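Local coordinates for protein class I phosphodiesterase PDEB1 (Leishmania major, PDB 2R8Q) that belongs to the class I phosphodiesterase family and, in this mostly helical catalytic domain, holds a zinc ion, a magnesium ion and 3-isobutyl-1-methylxanthine, at residues 170-184 with 204-218. Residues are numbered along the deposited sequence; the frame is centred on the assembly and turned at random.
Sequences SVLEVHHCSLAIEIL and YRALIDCVLATDMAK
The carboxylates of Glu-173 and Asp-215 lie stacked, their planes only 3° apart, although the two side chains cross at about a right angle; Glu-173 CD rests 3.6 Å from Asp-215 CB. Ser-170 OG donates to the anti lone pair of Asp-215 OD2 (2.7 Å), while the amide of Ala-217 reaches OD1 from above the plane, closing an Asx turn. Glu-173, bent at chi2 (72°), accepts a hydrogen bond from Asn-149 ND2 on OE1 and takes a water on OE2 that also binds Thr-214 O. At the far end the Tyr-204 ring meets Leu-184 CD1 and Ile-181 CG1 obliquely; its OH lies 3.2 Å from Leu-184 CB and shares a water with Ile-181 O. Between these ends helices 171-184 and 204-212 run nearly antiparallel (152°), their axes 9.1 Å apart. Cys-177 SG meets Val-211 CB at 3.6 Å, with Ile-208 and Leu-212 beside it. This all-helical phosphodiesterase fold thus joins two helices through an apolar seam with a polar end beside the metals: the side chain of Glu-173 comes to about 4 Å from the bound magnesium ion, and that cation, with the donors, probably eases the closeness of two acidic groups.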
loop_
_atom_site.group_PDB
_atom_site.type_symbol
_atom_site.label_atom_id
_atom_site.label_comp_id
_atom_site.label_asym_id
_atom_site.label_seq_id
_atom_site.Cartn_x
_atom_site.Cartn_y
_atom_site.Cartn_z
ATOM N N SER A 170 -7.067 -5.713 7.579
ATOM C CA SER A 170 -7.543 -6.020 6.233
ATOM C C SER A 170 -6.372 -5.943 5.263
ATOM O O SER A 170 -6.304 -5.047 4.421
ATOM C CB SER A 170 -8.636 -5.034 5.812
ATOM O OG SER A 170 -9.754 -5.123 6.679
ATOM N N VAL A 171 -5.457 -6.897 5.404
ATOM C CA VAL A 171 -4.252 -6.993 4.586
ATOM C C VAL A 171 -4.521 -6.867 3.089
ATOM O O VAL A 171 -4.012 -5.965 2.423
ATOM C CB VAL A 171 -3.537 -8.342 4.832
ATOM C CG1 VAL A 171 -2.219 -8.374 4.083
ATOM C CG2 VAL A 171 -3.323 -8.558 6.330
ATOM N N LEU A 172 -5.323 -7.788 2.568
ATOM C CA LEU A 172 -5.651 -7.811 1.151
ATOM C C LEU A 172 -6.436 -6.605 0.654
ATOM O O LEU A 172 -6.084 -6.006 -0.363
ATOM C CB LEU A 172 -6.445 -9.080 0.830
ATOM C CG LEU A 172 -5.654 -10.383 0.743
ATOM C CD1 LEU A 172 -6.586 -11.566 0.934
ATOM C CD2 LEU A 172 -4.948 -10.452 -0.595
ATOM N N GLU A 173 -7.499 -6.248 1.366
ATOM C CA GLU A 173 -8.348 -5.143 0.935
ATOM C C GLU A 173 -7.644 -3.788 0.797
ATOM O O GLU A 173 -7.924 -3.037 -0.139
ATOM C CB GLU A 173 -9.572 -5.046 1.849
ATOM C CG GLU A 173 -10.516 -6.262 1.765
ATOM C CD GLU A 173 -9.956 -7.519 2.420
ATOM O OE1 GLU A 173 -9.104 -7.393 3.319
ATOM O OE2 GLU A 173 -10.382 -8.637 2.051
ATOM N N VAL A 174 -6.722 -3.470 1.698
ATOM C CA VAL A 174 -6.004 -2.205 1.574
ATOM C C VAL A 174 -5.118 -2.290 0.329
ATOM O O VAL A 174 -4.975 -1.313 -0.409
ATOM C CB VAL A 174 -5.143 -1.922 2.826
ATOM C CG1 VAL A 174 -4.258 -0.694 2.592
ATOM C CG2 VAL A 174 -6.050 -1.682 4.025
ATOM N N HIS A 175 -4.544 -3.468 0.093
ATOM C CA HIS A 175 -3.693 -3.694 -1.072
ATOM C C HIS A 175 -4.502 -3.482 -2.353
ATOM O O HIS A 175 -4.029 -2.834 -3.289
ATOM C CB HIS A 175 -3.127 -5.120 -1.041
ATOM C CG HIS A 175 -2.201 -5.442 -2.176
ATOM N ND1 HIS A 175 -0.996 -4.797 -2.364
ATOM C CD2 HIS A 175 -2.290 -6.364 -3.164
ATOM C CE1 HIS A 175 -0.383 -5.311 -3.417
ATOM N NE2 HIS A 175 -1.148 -6.264 -3.920
ATOM N N HIS A 176 -5.723 -4.013 -2.398
ATOM C CA HIS A 176 -6.546 -3.847 -3.599
ATOM C C HIS A 176 -6.822 -2.359 -3.850
ATOM O O HIS A 176 -6.806 -1.893 -4.995
ATOM C CB HIS A 176 -7.888 -4.589 -3.477
ATOM C CG HIS A 176 -7.769 -6.031 -3.081
ATOM N ND1 HIS A 176 -6.861 -6.899 -3.651
ATOM C CD2 HIS A 176 -8.503 -6.771 -2.214
ATOM C CE1 HIS A 176 -7.041 -8.110 -3.152
ATOM N NE2 HIS A 176 -8.032 -8.061 -2.278
ATOM N N CYS A 177 -7.082 -1.613 -2.776
ATOM C CA CYS A 177 -7.348 -0.180 -2.898
ATOM C C CYS A 177 -6.123 0.543 -3.444
ATOM O O CYS A 177 -6.239 1.415 -4.302
ATOM C CB CYS A 177 -7.713 0.421 -1.539
ATOM S SG CYS A 177 -9.362 -0.010 -0.943
ATOM N N SER A 178 -4.950 0.178 -2.939
ATOM C CA SER A 178 -3.707 0.803 -3.383
ATOM C C SER A 178 -3.489 0.613 -4.878
ATOM O O SER A 178 -3.049 1.536 -5.574
ATOM C CB SER A 178 -2.521 0.224 -2.606
ATOM O OG SER A 178 -2.655 0.485 -1.221
ATOM N N LEU A 179 -3.793 -0.580 -5.379
ATOM C CA LEU A 179 -3.626 -0.839 -6.803
ATOM C C LEU A 179 -4.704 -0.144 -7.626
ATOM O O LEU A 179 -4.464 0.249 -8.768
ATOM C CB LEU A 179 -3.629 -2.343 -7.079
ATOM C CG LEU A 179 -2.371 -3.058 -6.582
ATOM C CD1 LEU A 179 -2.488 -4.544 -6.846
ATOM C CD2 LEU A 179 -1.146 -2.494 -7.291
ATOM N N ALA A 180 -5.895 0.010 -7.054
ATOM C CA ALA A 180 -6.971 0.692 -7.762
ATOM C C ALA A 180 -6.529 2.133 -8.000
ATOM O O ALA A 180 -6.695 2.674 -9.090
ATOM C CB ALA A 180 -8.250 0.665 -6.935
ATOM N N ILE A 181 -5.954 2.740 -6.967
ATOM C CA ILE A 181 -5.470 4.113 -7.047
ATOM C C ILE A 181 -4.384 4.231 -8.113
ATOM O O ILE A 181 -4.356 5.197 -8.877
ATOM C CB ILE A 181 -4.926 4.580 -5.668
ATOM C CG1 ILE A 181 -6.103 4.754 -4.703
ATOM C CG2 ILE A 181 -4.136 5.893 -5.817
ATOM C CD1 ILE A 181 -5.702 4.989 -3.249
ATOM N N GLU A 182 -3.501 3.241 -8.165
ATOM C CA GLU A 182 -2.421 3.224 -9.148
ATOM C C GLU A 182 -2.984 3.226 -10.570
ATOM O O GLU A 182 -2.570 4.023 -11.416
ATOM C CB GLU A 182 -1.555 1.981 -8.934
ATOM C CG GLU A 182 -0.491 1.766 -9.990
ATOM C CD GLU A 182 0.253 0.461 -9.791
ATOM O OE1 GLU A 182 0.890 0.297 -8.727
ATOM O OE2 GLU A 182 0.196 -0.402 -10.696
ATOM N N ILE A 183 -3.926 2.326 -10.833
ATOM C CA ILE A 183 -4.541 2.237 -12.153
ATOM C C ILE A 183 -5.217 3.545 -12.563
ATOM O O ILE A 183 -5.020 4.035 -13.677
ATOM C CB ILE A 183 -5.597 1.105 -12.194
ATOM C CG1 ILE A 183 -4.905 -0.252 -12.066
ATOM C CG2 ILE A 183 -6.405 1.188 -13.479
ATOM C CD1 ILE A 183 -5.870 -1.422 -11.915
ATOM N N LEU A 184 -6.007 4.109 -11.654
ATOM C CA LEU A 184 -6.735 5.343 -11.920
ATOM C C LEU A 184 -5.863 6.586 -12.044
ATOM O O LEU A 184 -6.326 7.618 -12.529
ATOM C CB LEU A 184 -7.795 5.563 -10.835
ATOM C CG LEU A 184 -8.901 4.509 -10.837
ATOM C CD1 LEU A 184 -9.739 4.623 -9.570
ATOM C CD2 LEU A 184 -9.764 4.683 -12.085
ATOM N N TYR A 204 -13.815 8.360 -4.989
ATOM C CA TYR A 204 -12.725 7.595 -4.396
ATOM C C TYR A 204 -13.081 7.080 -3.007
ATOM O O TYR A 204 -12.768 5.940 -2.663
ATOM C CB TYR A 204 -11.441 8.429 -4.316
ATOM C CG TYR A 204 -10.583 8.349 -5.557
ATOM C CD1 TYR A 204 -10.581 9.378 -6.498
ATOM C CD2 TYR A 204 -9.765 7.240 -5.791
ATOM C CE1 TYR A 204 -9.783 9.308 -7.639
ATOM C CE2 TYR A 204 -8.964 7.158 -6.928
ATOM C CZ TYR A 204 -8.977 8.198 -7.847
ATOM O OH TYR A 204 -8.169 8.140 -8.959
ATOM N N ARG A 205 -13.732 7.911 -2.200
ATOM C CA ARG A 205 -14.093 7.464 -0.867
ATOM C C ARG A 205 -15.107 6.327 -0.939
ATOM O O ARG A 205 -15.042 5.382 -0.161
ATOM C CB ARG A 205 -14.644 8.624 -0.032
ATOM C CG ARG A 205 -14.944 8.230 1.412
ATOM C CD ARG A 205 -13.772 7.469 2.020
ATOM N NE ARG A 205 -14.052 6.967 3.362
ATOM C CZ ARG A 205 -13.876 7.667 4.476
ATOM N NH1 ARG A 205 -13.413 8.910 4.418
ATOM N NH2 ARG A 205 -14.159 7.120 5.651
ATOM N N ALA A 206 -16.036 6.411 -1.884
ATOM C CA ALA A 206 -17.039 5.362 -2.036
ATOM C C ALA A 206 -16.391 4.055 -2.493
ATOM O O ALA A 206 -16.694 2.984 -1.965
ATOM C CB ALA A 206 -18.109 5.802 -3.035
ATOM N N LEU A 207 -15.495 4.146 -3.472
ATOM C CA LEU A 207 -14.811 2.964 -3.981
ATOM C C LEU A 207 -14.018 2.298 -2.854
ATOM O O LEU A 207 -14.115 1.087 -2.650
ATOM C CB LEU A 207 -13.886 3.358 -5.140
ATOM C CG LEU A 207 -13.019 2.275 -5.794
ATOM C CD1 LEU A 207 -12.688 2.681 -7.224
ATOM C CD2 LEU A 207 -11.744 2.072 -4.978
ATOM N N ILE A 208 -13.256 3.097 -2.113
ATOM C CA ILE A 208 -12.447 2.584 -1.012
ATOM C C ILE A 208 -13.316 1.965 0.088
ATOM O O ILE A 208 -13.010 0.878 0.586
ATOM C CB ILE A 208 -11.549 3.712 -0.445
ATOM C CG1 ILE A 208 -10.478 4.053 -1.486
ATOM C CG2 ILE A 208 -10.932 3.290 0.889
ATOM C CD1 ILE A 208 -9.754 5.372 -1.261
ATOM N N ASP A 209 -14.398 2.646 0.463
ATOM C CA ASP A 209 -15.292 2.119 1.492
ATOM C C ASP A 209 -15.833 0.759 1.074
ATOM O O ASP A 209 -15.903 -0.175 1.877
ATOM C CB ASP A 209 -16.485 3.052 1.734
ATOM C CG ASP A 209 -16.105 4.317 2.481
ATOM O OD1 ASP A 209 -15.084 4.306 3.206
ATOM O OD2 ASP A 209 -16.849 5.314 2.357
ATOM N N CYS A 210 -16.225 0.657 -0.192
ATOM C CA CYS A 210 -16.774 -0.586 -0.709
ATOM C C CYS A 210 -15.766 -1.727 -0.722
ATOM O O CYS A 210 -16.093 -2.847 -0.338
ATOM C CB CYS A 210 -17.346 -0.361 -2.110
ATOM S SG CYS A 210 -18.941 0.488 -2.070
ATOM N N VAL A 211 -14.543 -1.450 -1.159
ATOM C CA VAL A 211 -13.526 -2.495 -1.186
ATOM C C VAL A 211 -13.200 -2.946 0.239
ATOM O O VAL A 211 -13.100 -4.141 0.514
ATOM C CB VAL A 211 -12.220 -2.011 -1.862
ATOM C CG1 VAL A 211 -11.169 -3.113 -1.808
ATOM C CG2 VAL A 211 -12.488 -1.629 -3.305
ATOM N N LEU A 212 -13.034 -1.993 1.148
ATOM C CA LEU A 212 -12.707 -2.357 2.521
ATOM C C LEU A 212 -13.832 -3.158 3.167
ATOM O O LEU A 212 -13.588 -3.994 4.043
ATOM C CB LEU A 212 -12.404 -1.104 3.349
ATOM C CG LEU A 212 -11.173 -0.302 2.906
ATOM C CD1 LEU A 212 -11.017 0.921 3.808
ATOM C CD2 LEU A 212 -9.924 -1.176 2.966
ATOM N N ALA A 213 -15.061 -2.904 2.729
ATOM C CA ALA A 213 -16.221 -3.605 3.272
ATOM C C ALA A 213 -16.275 -5.080 2.878
ATOM O O ALA A 213 -17.044 -5.843 3.462
ATOM C CB ALA A 213 -17.505 -2.912 2.831
ATOM N N THR A 214 -15.470 -5.489 1.899
ATOM C CA THR A 214 -15.484 -6.887 1.466
ATOM C C THR A 214 -14.673 -7.839 2.342
ATOM O O THR A 214 -14.668 -9.044 2.100
ATOM C CB THR A 214 -15.004 -7.053 0.005
ATOM O OG1 THR A 214 -13.666 -6.559 -0.126
ATOM C CG2 THR A 214 -15.931 -6.310 -0.951
ATOM N N ASP A 215 -13.983 -7.313 3.351
ATOM C CA ASP A 215 -13.221 -8.181 4.246
ATOM C C ASP A 215 -14.239 -8.925 5.102
ATOM O O ASP A 215 -14.944 -8.314 5.905
ATOM C CB ASP A 215 -12.292 -7.366 5.145
ATOM C CG ASP A 215 -11.495 -8.240 6.101
ATOM O OD1 ASP A 215 -11.671 -9.476 6.068
ATOM O OD2 ASP A 215 -10.689 -7.690 6.879
ATOM N N MET A 216 -14.319 -10.239 4.928
ATOM C CA MET A 216 -15.288 -11.041 5.671
ATOM C C MET A 216 -15.107 -11.053 7.182
ATOM O O MET A 216 -16.004 -11.481 7.912
ATOM C CB MET A 216 -15.310 -12.474 5.131
ATOM C CG MET A 216 -16.019 -12.616 3.788
ATOM S SD MET A 216 -17.753 -12.062 3.817
ATOM C CE MET A 216 -18.552 -13.450 4.587
ATOM N N ALA A 217 -13.961 -10.586 7.665
ATOM C CA ALA A 217 -13.738 -10.547 9.108
ATOM C C ALA A 217 -14.680 -9.517 9.728
ATOM O O ALA A 217 -14.987 -9.572 10.917
ATOM C CB ALA A 217 -12.289 -10.177 9.411
ATOM N N LYS A 218 -15.145 -8.584 8.903
ATOM C CA LYS A 218 -16.039 -7.522 9.354
ATOM C C LYS A 218 -17.491 -7.843 9.034
ATOM O O LYS A 218 -18.366 -6.995 9.189
ATOM C CB LYS A 218 -15.665 -6.204 8.668
ATOM C CG LYS A 218 -14.232 -5.754 8.891
ATOM C CD LYS A 218 -13.884 -4.553 8.015
ATOM C CE LYS A 218 -14.751 -3.344 8.335
ATOM N NZ LYS A 218 -14.387 -2.162 7.502
HETATM O O HOH W 1 -11.489 -3.516 5.855
HETATM O O HOH W 2 -12.345 -9.710 0.483
HETATM O O HOH W 3 -5.512 7.716 -8.507
#